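Local coordinates for penaeus monodon metallodensovirus major capsid protein (PDB 6WH7), which forms the icosahedral capsid of a shrimp densovirus from sixty copies of itself, a shell that presumably encloses and protects the viral genome, at residues Val82-Asn86 against Asn343-Gly347; Lys123-Ser129 against Phe291-Ile297; Gln164-Ser168 against Thr203-Lys207; Asn265-His271 against Phe346-Cys350. The contacts are given in a common frame with arbitrary orientation. Residues are numbered along the deposited sequence.

Overall arrangement
All four contacts are buried and gather around the jelly-roll core of the capsid protein, yet they differ in chemistry. Contact 2 is regular backbone pairing inside the sheet of strands 59-75, 287-302, 118-135 and 218-222. Contacts 1 and 4 both reach the facing sheet, on neighbouring strands 79-83 and 270-274; they share F346 and G347 and rest on aromatic packing and isolated loop hydrogen bonds. Y126 of contact 2 joins the two sheets, meeting W85 of contact 1 and H271 of contact 4. Contact 3, the farthest from the chain centre, is mainly apolar, with no hydrogen bond between its segments. No other subunit touches contact 1, whereas contacts 2, 3 and 4 each meet neighbouring subunits.

Contact 1: Val82-Asn86 against Asn343-Gly347; sequences VIPWN and NIQFG
The ring of F346, with chi1 in m, is the centrepiece here, turned so that its end reaches into the bend made by V82 to N86. V82, a t rotamer, points toward the partner segment and sets CG1 3.5 Å from F346 CZ at the ring edge and 3.9 Å from I344 CD1. The extended m,t side chain of I344 also brings CD1 to 4.1 Å from P84 CB. P84 (phi/psi -77/50) centres an inverse gamma turn with a weak 2.6 Å bond from W85 N to I83 O. W85 is in p, its CD1 4.3 Å from F346 CE1. N86, likewise p, donates ND2 to Q345 O in a very short 2.5 Å hydrogen bond. CA atoms lie 7.4 Å apart for P84 and I344 and 7.1 Å for N86 and F346, so side chains fill the gap. The contact thus joins strand 340-345, paired with strand 169-179, to the jelly-roll sheet in which strand 79-83 runs between strands 189-191 and 270-274.

Contact 2: Lys123-Ser129 against Phe291-Ile297; sequences KVGYTLS and FTLETEI
Six backbone hydrogen bonds join these antiparallel strands, in three reciprocal pairs. G125 N to E296 O is 2.8 Å and E296 N to G125 O 2.7 Å; T127 N to E294 O is 2.6 Å and E294 N to T127 O 3.0 Å; S129 N to T292 O is 2.9 Å and T292 N to S129 O 2.6 Å. Alternating with them are the non-hydrogen-bonded pairs V124-I297, Y126-T295 and L128-L293, with CA separations of 4.3, 3.9 and 5.1 Å. The strand segments run at 166°, approaching to 4.4 Å. These last pairs share the face turned into the barrel: V124 CG2 meets I297 CG1 at 3.7 Å, L128 CD1 meets L293 CD1 at 3.7 Å, and Y126 (p) sets CD1 3.8 Å from L293 CD1, its OH bonded to H271. F291 (p) takes L128 CD2 over one ring face. On the sheet's other face, with T127, S129 and E294, T292 OG1 hydrogen-bonds Y210 of a neighbouring subunit. Such pairing of strands 118-135 and 287-302 is characteristic of the BIDG sheet in a viral jelly roll.

Contact 3: Gln164-Ser168 against Thr203-Lys207; sequences QQCLS and TIFNK
T203, in a short, weakly bonded helical turn, makes no contact across the segments and hydrogen-bonds I200 O through OG1. I204 follows with chi1 p and chi2 t, which sends CD1 to 3.8 Å from C166 CB and 3.7 Å from L167 CD1; its carbonyl O lies 3.4 Å from C166 SG. At F205 the chain turns extended (-72/140), and the m side chain directs its ring edge at the loop, CE1 lying 4.0 Å from C166 CB and 3.7 Å from L167 CD1. The F205 and C166 CA atoms are 6.7 Å apart. No hydrogen bond crosses the interface. N206 instead pairs ND2 with D163 OD2, and its OD1 accepts from the backbone of Y52 of a neighbouring subunit. In the other segment Q165 has positive phi (58/57), and C166 and L167, both m, point toward the partner while their amides bond to the D162 carboxylate. This is plain apolar loop packing beside the CHEF sheet of the jelly roll, between the loop leaving strand 157-162 and the connection entering its neighbour, strand 207-211.

Contact 4: Asn265-His271 against Phe346-Cys350; sequences NRGMAGH and FGPTC
Two hydrogen bonds link these largely irregular segments, whose end-to-end directions differ by 126°. G267 N donates to T349 OG1 at 2.6 Å with an angle of 166°, the T349 side chain being held in m; the return bond, T349 N to G267 O, is weak at 3.4 Å. G267 CA also makes a CA-H...O contact of 3.5 Å with G347 O, and a CB at this position would clash with that oxygen, so only glycine fits. G347 itself has left-handed backbone angles (67/66). The carbonyl of M268 has no donor in F346, whose O lies 3.3 Å from M268 O, acceptor facing acceptor. A269 O is satisfied by W85 NE1, and H271 ND1 by the hydroxyl of Y126. Apolar contacts add to these: A269 CB sits 3.6 Å from P348 CB, their CA atoms 3.9 Å apart, and G270 CA lies over the face of the F346 ring (m), 3.5 Å from its centroid, a CH-pi contact. The loop after strand 340-345 is thereby laid against the start of strand 270-274, which lies between strands 79-83 and 157-162 in the CHEF sheet and bonds to I83 and D162 there.

Contact 1: Val82-Asn86 against Asn343-Gly347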
loop_
_atom_site.group_PDB
_atom_site.type_symbol
_atom_site.label_atom_id
_atom_site.label_comp_id
_atom_site.label_asym_id
_atom_site.label_seq_id
_atom_site.Cartn_x
_atom_site.Cartn_y
_atom_site.Cartn_z
ATOM N N VAL A 82 68.494 -72.930 19.577
ATOM C CA VAL A 82 68.915 -71.880 18.663
ATOM C C VAL A 82 68.093 -72.019 17.396
ATOM O O VAL A 82 68.170 -73.045 16.713
ATOM C CB VAL A 82 70.416 -71.981 18.366
ATOM C CG1 VAL A 82 70.840 -70.896 17.416
ATOM C CG2 VAL A 82 71.195 -71.918 19.652
ATOM N N ILE A 83 67.292 -71.010 17.086
ATOM C CA ILE A 83 66.464 -71.073 15.889
ATOM C C ILE A 83 67.343 -70.654 14.722
ATOM O O ILE A 83 67.692 -69.472 14.612
ATOM C CB ILE A 83 65.231 -70.166 16.001
ATOM C CG1 ILE A 83 64.521 -70.382 17.332
ATOM C CG2 ILE A 83 64.278 -70.436 14.869
ATOM C CD1 ILE A 83 64.125 -71.767 17.577
ATOM N N PRO A 84 67.710 -71.552 13.826
ATOM C CA PRO A 84 68.578 -71.189 12.701
ATOM C C PRO A 84 67.802 -70.439 11.628
ATOM O O PRO A 84 67.858 -70.775 10.447
ATOM C CB PRO A 84 69.072 -72.547 12.204
ATOM C CG PRO A 84 67.965 -73.448 12.507
ATOM C CD PRO A 84 67.316 -72.965 13.760
ATOM N N TRP A 85 67.075 -69.415 12.041
ATOM C CA TRP A 85 66.149 -68.739 11.155
ATOM C C TRP A 85 66.852 -67.707 10.303
ATOM O O TRP A 85 66.208 -67.059 9.480
ATOM C CB TRP A 85 65.052 -68.073 11.977
ATOM C CG TRP A 85 65.463 -66.768 12.554
ATOM C CD1 TRP A 85 66.404 -66.549 13.502
ATOM C CD2 TRP A 85 64.861 -65.502 12.287
ATOM N NE1 TRP A 85 66.486 -65.210 13.787
ATOM C CE2 TRP A 85 65.532 -64.551 13.060
ATOM C CE3 TRP A 85 63.830 -65.078 11.445
ATOM C CZ2 TRP A 85 65.206 -63.207 13.021
ATOM C CZ3 TRP A 85 63.509 -63.750 11.411
ATOM C CH2 TRP A 85 64.195 -62.825 12.192
ATOM N N ASN A 86 68.148 -67.516 10.508
ATOM C CA ASN A 86 68.945 -66.658 9.657
ATOM C C ASN A 86 69.663 -67.420 8.560
ATOM O O ASN A 86 70.427 -66.819 7.808
ATOM C CB ASN A 86 69.934 -65.837 10.487
ATOM C CG ASN A 86 70.843 -66.681 11.325
ATOM O OD1 ASN A 86 70.562 -67.842 11.590
ATOM N ND2 ASN A 86 71.954 -66.102 11.744
ATOM N N ASN A 343 79.050 -73.243 14.230
ATOM C CA ASN A 343 78.493 -72.190 15.057
ATOM C C ASN A 343 77.484 -71.432 14.218
ATOM O O ASN A 343 77.478 -71.530 12.990
ATOM C CB ASN A 343 79.590 -71.274 15.611
ATOM C CG ASN A 343 80.424 -70.623 14.528
ATOM O OD1 ASN A 343 79.914 -70.175 13.508
ATOM N ND2 ASN A 343 81.730 -70.612 14.730
ATOM N N ILE A 344 76.619 -70.687 14.892
ATOM C CA ILE A 344 75.652 -69.831 14.227
ATOM C C ILE A 344 75.895 -68.406 14.686
ATOM O O ILE A 344 75.890 -68.123 15.888
ATOM C CB ILE A 344 74.205 -70.265 14.498
ATOM C CG1 ILE A 344 73.928 -71.611 13.839
ATOM C CG2 ILE A 344 73.244 -69.246 13.959
ATOM C CD1 ILE A 344 72.601 -72.204 14.206
ATOM N N GLN A 345 76.126 -67.523 13.730
ATOM C CA GLN A 345 76.268 -66.097 13.946
ATOM C C GLN A 345 74.921 -65.434 13.721
ATOM O O GLN A 345 74.144 -65.869 12.873
ATOM C CB GLN A 345 77.295 -65.528 12.978
ATOM C CG GLN A 345 78.663 -66.100 13.158
ATOM C CD GLN A 345 79.577 -65.731 12.027
ATOM O OE1 GLN A 345 79.126 -65.474 10.915
ATOM N NE2 GLN A 345 80.873 -65.700 12.300
ATOM N N PHE A 346 74.629 -64.388 14.489
ATOM C CA PHE A 346 73.353 -63.700 14.317
ATOM C C PHE A 346 73.515 -62.255 13.864
ATOM O O PHE A 346 73.177 -61.954 12.719
ATOM C CB PHE A 346 72.497 -63.828 15.570
ATOM C CG PHE A 346 71.935 -65.196 15.741
ATOM C CD1 PHE A 346 70.904 -65.622 14.931
ATOM C CD2 PHE A 346 72.424 -66.055 16.694
ATOM C CE1 PHE A 346 70.379 -66.871 15.068
ATOM C CE2 PHE A 346 71.895 -67.307 16.833
ATOM C CZ PHE A 346 70.871 -67.710 16.020
ATOM N N GLY A 347 73.998 -61.350 14.697
ATOM C CA GLY A 347 74.198 -60.014 14.199
ATOM C C GLY A 347 72.911 -59.298 13.844
ATOM O O GLY A 347 72.621 -59.064 12.673
#

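Contact 2: Lys123-Ser129 against Phe291-Ile297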
loop_
_atom_site.group_PDB
_atom_site.type_symbol
_atom_site.label_atom_id
_atom_site.label_comp_id
_atom_site.label_asym_id
_atom_site.label_seq_id
_atom_site.Cartn_x
_atom_site.Cartn_y
_atom_site.Cartn_z
ATOM N N LYS A 123 61.522 -61.269 1.376
ATOM C CA LYS A 123 61.026 -61.552 2.717
ATOM C C LYS A 123 61.326 -62.987 3.127
ATOM O O LYS A 123 61.400 -63.894 2.300
ATOM C CB LYS A 123 59.520 -61.309 2.810
ATOM C CG LYS A 123 58.983 -61.447 4.219
ATOM C CD LYS A 123 57.483 -61.413 4.278
ATOM C CE LYS A 123 56.944 -60.045 3.947
ATOM N NZ LYS A 123 55.461 -60.019 3.996
ATOM N N VAL A 124 61.505 -63.185 4.429
ATOM C CA VAL A 124 61.690 -64.511 4.997
ATOM C C VAL A 124 61.041 -64.495 6.372
ATOM O O VAL A 124 61.012 -63.466 7.045
ATOM C CB VAL A 124 63.188 -64.884 5.065
ATOM C CG1 VAL A 124 63.866 -64.290 6.284
ATOM C CG2 VAL A 124 63.375 -66.334 4.963
ATOM N N GLY A 125 60.483 -65.621 6.779
ATOM C CA GLY A 125 59.776 -65.648 8.040
ATOM C C GLY A 125 59.360 -67.051 8.414
ATOM O O GLY A 125 59.346 -67.962 7.585
ATOM N N TYR A 126 59.019 -67.207 9.689
ATOM C CA TYR A 126 58.554 -68.484 10.198
ATOM C C TYR A 126 57.498 -68.246 11.263
ATOM O O TYR A 126 57.400 -67.166 11.841
ATOM C CB TYR A 126 59.701 -69.324 10.758
ATOM C CG TYR A 126 60.309 -68.809 12.032
ATOM C CD1 TYR A 126 59.905 -69.297 13.258
ATOM C CD2 TYR A 126 61.280 -67.829 12.013
ATOM C CE1 TYR A 126 60.454 -68.836 14.415
ATOM C CE2 TYR A 126 61.829 -67.363 13.173
ATOM C CZ TYR A 126 61.415 -67.871 14.369
ATOM O OH TYR A 126 61.965 -67.404 15.531
ATOM N N THR A 127 56.698 -69.275 11.508
ATOM C CA THR A 127 55.619 -69.211 12.480
ATOM C C THR A 127 55.721 -70.395 13.421
ATOM O O THR A 127 55.825 -71.537 12.975
ATOM C CB THR A 127 54.251 -69.211 11.803
ATOM O OG1 THR A 127 54.137 -68.069 10.950
ATOM C CG2 THR A 127 53.164 -69.148 12.836
ATOM N N LEU A 128 55.709 -70.115 14.715
ATOM C CA LEU A 128 55.588 -71.128 15.751
ATOM C C LEU A 128 54.144 -71.182 16.202
ATOM O O LEU A 128 53.563 -70.152 16.544
ATOM C CB LEU A 128 56.504 -70.812 16.927
ATOM C CG LEU A 128 57.845 -71.522 16.950
ATOM C CD1 LEU A 128 58.580 -71.324 15.678
ATOM C CD2 LEU A 128 58.651 -70.967 18.094
ATOM N N SER A 129 53.566 -72.371 16.198
ATOM C CA SER A 129 52.133 -72.493 16.365
ATOM C C SER A 129 51.797 -73.728 17.176
ATOM O O SER A 129 52.497 -74.736 17.115
ATOM C CB SER A 129 51.443 -72.564 15.011
ATOM O OG SER A 129 50.063 -72.756 15.184
ATOM N N PHE A 291 55.424 -77.985 18.971
ATOM C CA PHE A 291 54.699 -76.943 18.267
ATOM C C PHE A 291 54.833 -77.211 16.780
ATOM O O PHE A 291 55.513 -78.146 16.357
ATOM C CB PHE A 291 55.206 -75.555 18.660
ATOM C CG PHE A 291 56.683 -75.402 18.553
ATOM C CD1 PHE A 291 57.271 -74.998 17.377
ATOM C CD2 PHE A 291 57.486 -75.680 19.631
ATOM C CE1 PHE A 291 58.620 -74.872 17.290
ATOM C CE2 PHE A 291 58.828 -75.553 19.544
ATOM C CZ PHE A 291 59.399 -75.144 18.376
ATOM N N THR A 292 54.171 -76.385 15.990
ATOM C CA THR A 292 54.215 -76.486 14.544
ATOM C C THR A 292 55.115 -75.387 14.008
ATOM O O THR A 292 54.974 -74.224 14.391
ATOM C CB THR A 292 52.815 -76.368 13.951
ATOM O OG1 THR A 292 51.983 -77.385 14.510
ATOM C CG2 THR A 292 52.856 -76.545 12.463
ATOM N N LEU A 293 56.046 -75.757 13.147
ATOM C CA LEU A 293 56.934 -74.805 12.500
ATOM C C LEU A 293 56.486 -74.644 11.058
ATOM O O LEU A 293 56.601 -75.576 10.261
ATOM C CB LEU A 293 58.384 -75.267 12.574
ATOM C CG LEU A 293 59.364 -74.367 11.836
ATOM C CD1 LEU A 293 59.372 -73.001 12.458
ATOM C CD2 LEU A 293 60.740 -74.964 11.854
ATOM N N GLU A 294 55.968 -73.470 10.730
ATOM C CA GLU A 294 55.683 -73.085 9.358
ATOM C C GLU A 294 56.643 -71.981 8.957
ATOM O O GLU A 294 56.593 -70.883 9.513
ATOM C CB GLU A 294 54.244 -72.612 9.196
ATOM C CG GLU A 294 53.217 -73.700 9.221
ATOM C CD GLU A 294 51.818 -73.157 9.084
ATOM O OE1 GLU A 294 51.637 -71.937 9.259
ATOM O OE2 GLU A 294 50.903 -73.938 8.769
ATOM N N THR A 295 57.506 -72.268 7.996
ATOM C CA THR A 295 58.426 -71.281 7.464
ATOM C C THR A 295 57.977 -70.858 6.078
ATOM O O THR A 295 57.366 -71.632 5.343
ATOM C CB THR A 295 59.854 -71.822 7.400
ATOM O OG1 THR A 295 59.898 -72.961 6.536
ATOM C CG2 THR A 295 60.312 -72.236 8.766
ATOM N N GLU A 296 58.258 -69.610 5.738
ATOM C CA GLU A 296 58.008 -69.113 4.398
ATOM C C GLU A 296 59.151 -68.211 3.980
ATOM O O GLU A 296 59.551 -67.324 4.735
ATOM C CB GLU A 296 56.690 -68.352 4.323
ATOM C CG GLU A 296 56.372 -67.841 2.946
ATOM C CD GLU A 296 55.062 -67.098 2.897
ATOM O OE1 GLU A 296 54.418 -66.958 3.958
ATOM O OE2 GLU A 296 54.672 -66.650 1.799
ATOM N N ILE A 297 59.675 -68.442 2.784
ATOM C CA ILE A 297 60.641 -67.555 2.158
ATOM C C ILE A 297 60.077 -67.141 0.812
ATOM O O ILE A 297 59.660 -67.991 0.022
ATOM C CB ILE A 297 62.021 -68.221 2.017
ATOM C CG1 ILE A 297 63.023 -67.245 1.416
ATOM C CG2 ILE A 297 61.934 -69.513 1.232
ATOM C CD1 ILE A 297 64.427 -67.700 1.540
#

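Contact 3: Gln164-Ser168 against Thr203-Lys207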
loop_
_atom_site.group_PDB
_atom_site.type_symbol
_atom_site.label_atom_id
_atom_site.label_comp_id
_atom_site.label_asym_id
_atom_site.label_seq_id
_atom_site.Cartn_x
_atom_site.Cartn_y
_atom_site.Cartn_z
ATOM N N GLN A 164 69.874 -56.891 21.475
ATOM C CA GLN A 164 71.120 -56.289 21.910
ATOM C C GLN A 164 72.322 -57.154 21.583
ATOM O O GLN A 164 73.452 -56.710 21.795
ATOM C CB GLN A 164 71.050 -56.014 23.403
ATOM C CG GLN A 164 69.995 -54.996 23.773
ATOM C CD GLN A 164 70.339 -53.607 23.298
ATOM O OE1 GLN A 164 69.889 -53.167 22.248
ATOM N NE2 GLN A 164 71.128 -52.897 24.086
ATOM N N GLN A 165 72.102 -58.359 21.067
ATOM C CA GLN A 165 73.167 -59.288 20.704
ATOM C C GLN A 165 74.053 -59.604 21.908
ATOM O O GLN A 165 75.263 -59.381 21.910
ATOM C CB GLN A 165 73.985 -58.758 19.527
ATOM C CG GLN A 165 74.989 -59.747 18.980
ATOM C CD GLN A 165 75.663 -59.246 17.746
ATOM O OE1 GLN A 165 75.286 -58.218 17.212
ATOM N NE2 GLN A 165 76.673 -59.956 17.285
ATOM N N CYS A 166 73.412 -60.100 22.964
ATOM C CA CYS A 166 74.165 -60.713 24.047
ATOM C C CYS A 166 75.058 -61.819 23.513
ATOM O O CYS A 166 76.215 -61.953 23.922
ATOM C CB CYS A 166 73.213 -61.265 25.103
ATOM S SG CYS A 166 72.172 -60.042 25.889
ATOM N N LEU A 167 74.538 -62.614 22.588
ATOM C CA LEU A 167 75.258 -63.720 21.975
ATOM C C LEU A 167 75.552 -63.345 20.533
ATOM O O LEU A 167 74.639 -63.266 19.708
ATOM C CB LEU A 167 74.443 -65.006 22.055
ATOM C CG LEU A 167 74.545 -65.843 23.325
ATOM C CD1 LEU A 167 74.071 -65.076 24.525
ATOM C CD2 LEU A 167 73.712 -67.092 23.156
ATOM N N SER A 168 76.821 -63.098 20.238
ATOM C CA SER A 168 77.221 -62.790 18.873
ATOM C C SER A 168 77.297 -64.050 18.030
ATOM O O SER A 168 76.784 -64.096 16.910
ATOM C CB SER A 168 78.570 -62.080 18.884
ATOM O OG SER A 168 79.031 -61.849 17.571
ATOM N N THR A 203 66.946 -64.243 30.758
ATOM C CA THR A 203 67.250 -63.082 31.583
ATOM C C THR A 203 68.098 -62.053 30.854
ATOM O O THR A 203 67.975 -60.857 31.124
ATOM C CB THR A 203 67.951 -63.522 32.863
ATOM O OG1 THR A 203 69.164 -64.201 32.532
ATOM C CG2 THR A 203 67.059 -64.459 33.646
ATOM N N ILE A 204 68.984 -62.491 29.966
ATOM C CA ILE A 204 69.822 -61.551 29.234
ATOM C C ILE A 204 69.118 -61.007 27.998
ATOM O O ILE A 204 69.297 -59.840 27.638
ATOM C CB ILE A 204 71.161 -62.213 28.890
ATOM C CG1 ILE A 204 70.944 -63.468 28.055
ATOM C CG2 ILE A 204 71.878 -62.554 30.159
ATOM C CD1 ILE A 204 72.213 -64.048 27.507
ATOM N N PHE A 205 68.313 -61.823 27.331
ATOM C CA PHE A 205 67.777 -61.450 26.031
ATOM C C PHE A 205 66.713 -60.372 26.163
ATOM O O PHE A 205 65.903 -60.383 27.092
ATOM C CB PHE A 205 67.221 -62.681 25.328
ATOM C CG PHE A 205 68.274 -63.672 24.948
ATOM C CD1 PHE A 205 69.546 -63.254 24.650
ATOM C CD2 PHE A 205 68.014 -65.023 24.962
ATOM C CE1 PHE A 205 70.519 -64.157 24.321
ATOM C CE2 PHE A 205 68.987 -65.930 24.643
ATOM C CZ PHE A 205 70.239 -65.497 24.319
ATOM N N ASN A 206 66.745 -59.419 25.237
ATOM C CA ASN A 206 65.831 -58.289 25.237
ATOM C C ASN A 206 64.375 -58.715 25.187
ATOM O O ASN A 206 63.643 -58.563 26.166
ATOM C CB ASN A 206 66.126 -57.373 24.055
ATOM C CG ASN A 206 65.286 -56.131 24.071
ATOM O OD1 ASN A 206 64.970 -55.595 25.124
ATOM N ND2 ASN A 206 64.868 -55.694 22.900
ATOM N N LYS A 207 63.945 -59.239 24.046
ATOM C CA LYS A 207 62.557 -59.623 23.851
ATOM C C LYS A 207 62.400 -61.086 24.219
ATOM O O LYS A 207 63.022 -61.955 23.604
ATOM C CB LYS A 207 62.118 -59.387 22.409
ATOM C CG LYS A 207 62.111 -57.939 22.007
ATOM C CD LYS A 207 61.609 -57.763 20.594
ATOM C CE LYS A 207 60.124 -58.039 20.516
ATOM N NZ LYS A 207 59.347 -57.029 21.278
#

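Contact 4: Asn265-His271 against Phe346-Cys350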
loop_
_atom_site.group_PDB
_atom_site.type_symbol
_atom_site.label_atom_id
_atom_site.label_comp_id
_atom_site.label_asym_id
_atom_site.label_seq_id
_atom_site.Cartn_x
_atom_site.Cartn_y
_atom_site.Cartn_z
ATOM N N ASN A 265 73.535 -52.185 7.309
ATOM C CA ASN A 265 73.184 -52.986 8.482
ATOM C C ASN A 265 71.734 -53.443 8.514
ATOM O O ASN A 265 70.922 -52.876 9.245
ATOM C CB ASN A 265 73.463 -52.232 9.784
ATOM C CG ASN A 265 73.220 -53.089 11.010
ATOM O OD1 ASN A 265 73.380 -54.301 10.974
ATOM N ND2 ASN A 265 72.811 -52.460 12.094
ATOM N N ARG A 266 71.381 -54.419 7.701
ATOM C CA ARG A 266 70.148 -55.162 7.888
ATOM C C ARG A 266 70.544 -56.558 8.333
ATOM O O ARG A 266 71.274 -57.251 7.624
ATOM C CB ARG A 266 69.323 -55.209 6.607
ATOM C CG ARG A 266 67.935 -55.740 6.794
ATOM C CD ARG A 266 67.264 -55.902 5.463
ATOM N NE ARG A 266 67.095 -54.639 4.768
ATOM C CZ ARG A 266 66.024 -53.869 4.870
ATOM N NH1 ARG A 266 65.008 -54.244 5.628
ATOM N NH2 ARG A 266 65.962 -52.735 4.199
ATOM N N GLY A 267 70.075 -56.964 9.504
ATOM C CA GLY A 267 70.440 -58.258 10.032
ATOM C C GLY A 267 69.285 -58.823 10.819
ATOM O O GLY A 267 68.278 -58.154 11.044
ATOM N N MET A 268 69.429 -60.073 11.227
ATOM C CA MET A 268 68.395 -60.745 11.995
ATOM C C MET A 268 68.903 -61.094 13.376
ATOM O O MET A 268 69.999 -61.634 13.521
ATOM C CB MET A 268 67.897 -61.999 11.287
ATOM C CG MET A 268 67.142 -61.671 10.046
ATOM S SD MET A 268 66.182 -63.029 9.411
ATOM C CE MET A 268 67.456 -63.956 8.709
ATOM N N ALA A 269 68.095 -60.788 14.377
ATOM C CA ALA A 269 68.445 -61.082 15.749
ATOM C C ALA A 269 68.356 -62.577 16.014
ATOM O O ALA A 269 67.662 -63.320 15.317
ATOM C CB ALA A 269 67.532 -60.323 16.703
ATOM N N GLY A 270 69.095 -63.018 17.027
ATOM C CA GLY A 270 69.065 -64.419 17.392
ATOM C C GLY A 270 67.733 -64.778 17.990
ATOM O O GLY A 270 67.243 -64.095 18.894
ATOM N N HIS A 271 67.119 -65.830 17.476
ATOM C CA HIS A 271 65.903 -66.353 18.068
ATOM C C HIS A 271 66.221 -67.632 18.816
ATOM O O HIS A 271 66.986 -68.471 18.343
ATOM C CB HIS A 271 64.806 -66.590 17.039
ATOM C CG HIS A 271 64.239 -65.330 16.472
ATOM N ND1 HIS A 271 63.234 -65.325 15.535
ATOM C CD2 HIS A 271 64.558 -64.035 16.687
ATOM C CE1 HIS A 271 62.933 -64.080 15.221
ATOM N NE2 HIS A 271 63.729 -63.278 15.900
ATOM N N PHE A 346 74.629 -64.388 14.489
ATOM C CA PHE A 346 73.353 -63.700 14.317
ATOM C C PHE A 346 73.515 -62.255 13.864
ATOM O O PHE A 346 73.177 -61.954 12.719
ATOM C CB PHE A 346 72.497 -63.828 15.570
ATOM C CG PHE A 346 71.935 -65.196 15.741
ATOM C CD1 PHE A 346 70.904 -65.622 14.931
ATOM C CD2 PHE A 346 72.424 -66.055 16.694
ATOM C CE1 PHE A 346 70.379 -66.871 15.068
ATOM C CE2 PHE A 346 71.895 -67.307 16.833
ATOM C CZ PHE A 346 70.871 -67.710 16.020
ATOM N N GLY A 347 73.998 -61.350 14.697
ATOM C CA GLY A 347 74.198 -60.014 14.199
ATOM C C GLY A 347 72.911 -59.298 13.844
ATOM O O GLY A 347 72.621 -59.064 12.673
ATOM N N PRO A 348 72.076 -59.009 14.834
ATOM C CA PRO A 348 70.835 -58.281 14.562
ATOM C C PRO A 348 71.097 -56.933 13.917
ATOM O O PRO A 348 72.217 -56.425 13.884
ATOM C CB PRO A 348 70.228 -58.101 15.953
ATOM C CG PRO A 348 71.378 -58.123 16.848
ATOM C CD PRO A 348 72.311 -59.133 16.278
ATOM N N THR A 349 70.038 -56.357 13.371
ATOM C CA THR A 349 70.087 -54.945 13.035
ATOM C C THR A 349 70.155 -54.172 14.342
ATOM O O THR A 349 69.235 -54.244 15.161
ATOM C CB THR A 349 68.856 -54.550 12.226
ATOM O OG1 THR A 349 68.830 -55.284 11.000
ATOM C CG2 THR A 349 68.876 -53.103 11.909
ATOM N N CYS A 350 71.219 -53.429 14.532
ATOM C CA CYS A 350 71.505 -52.922 15.862
ATOM C C CYS A 350 70.653 -51.695 16.142
ATOM O O CYS A 350 70.679 -50.740 15.362
ATOM C CB CYS A 350 72.977 -52.583 16.002
ATOM S SG CYS A 350 73.452 -51.992 17.625
#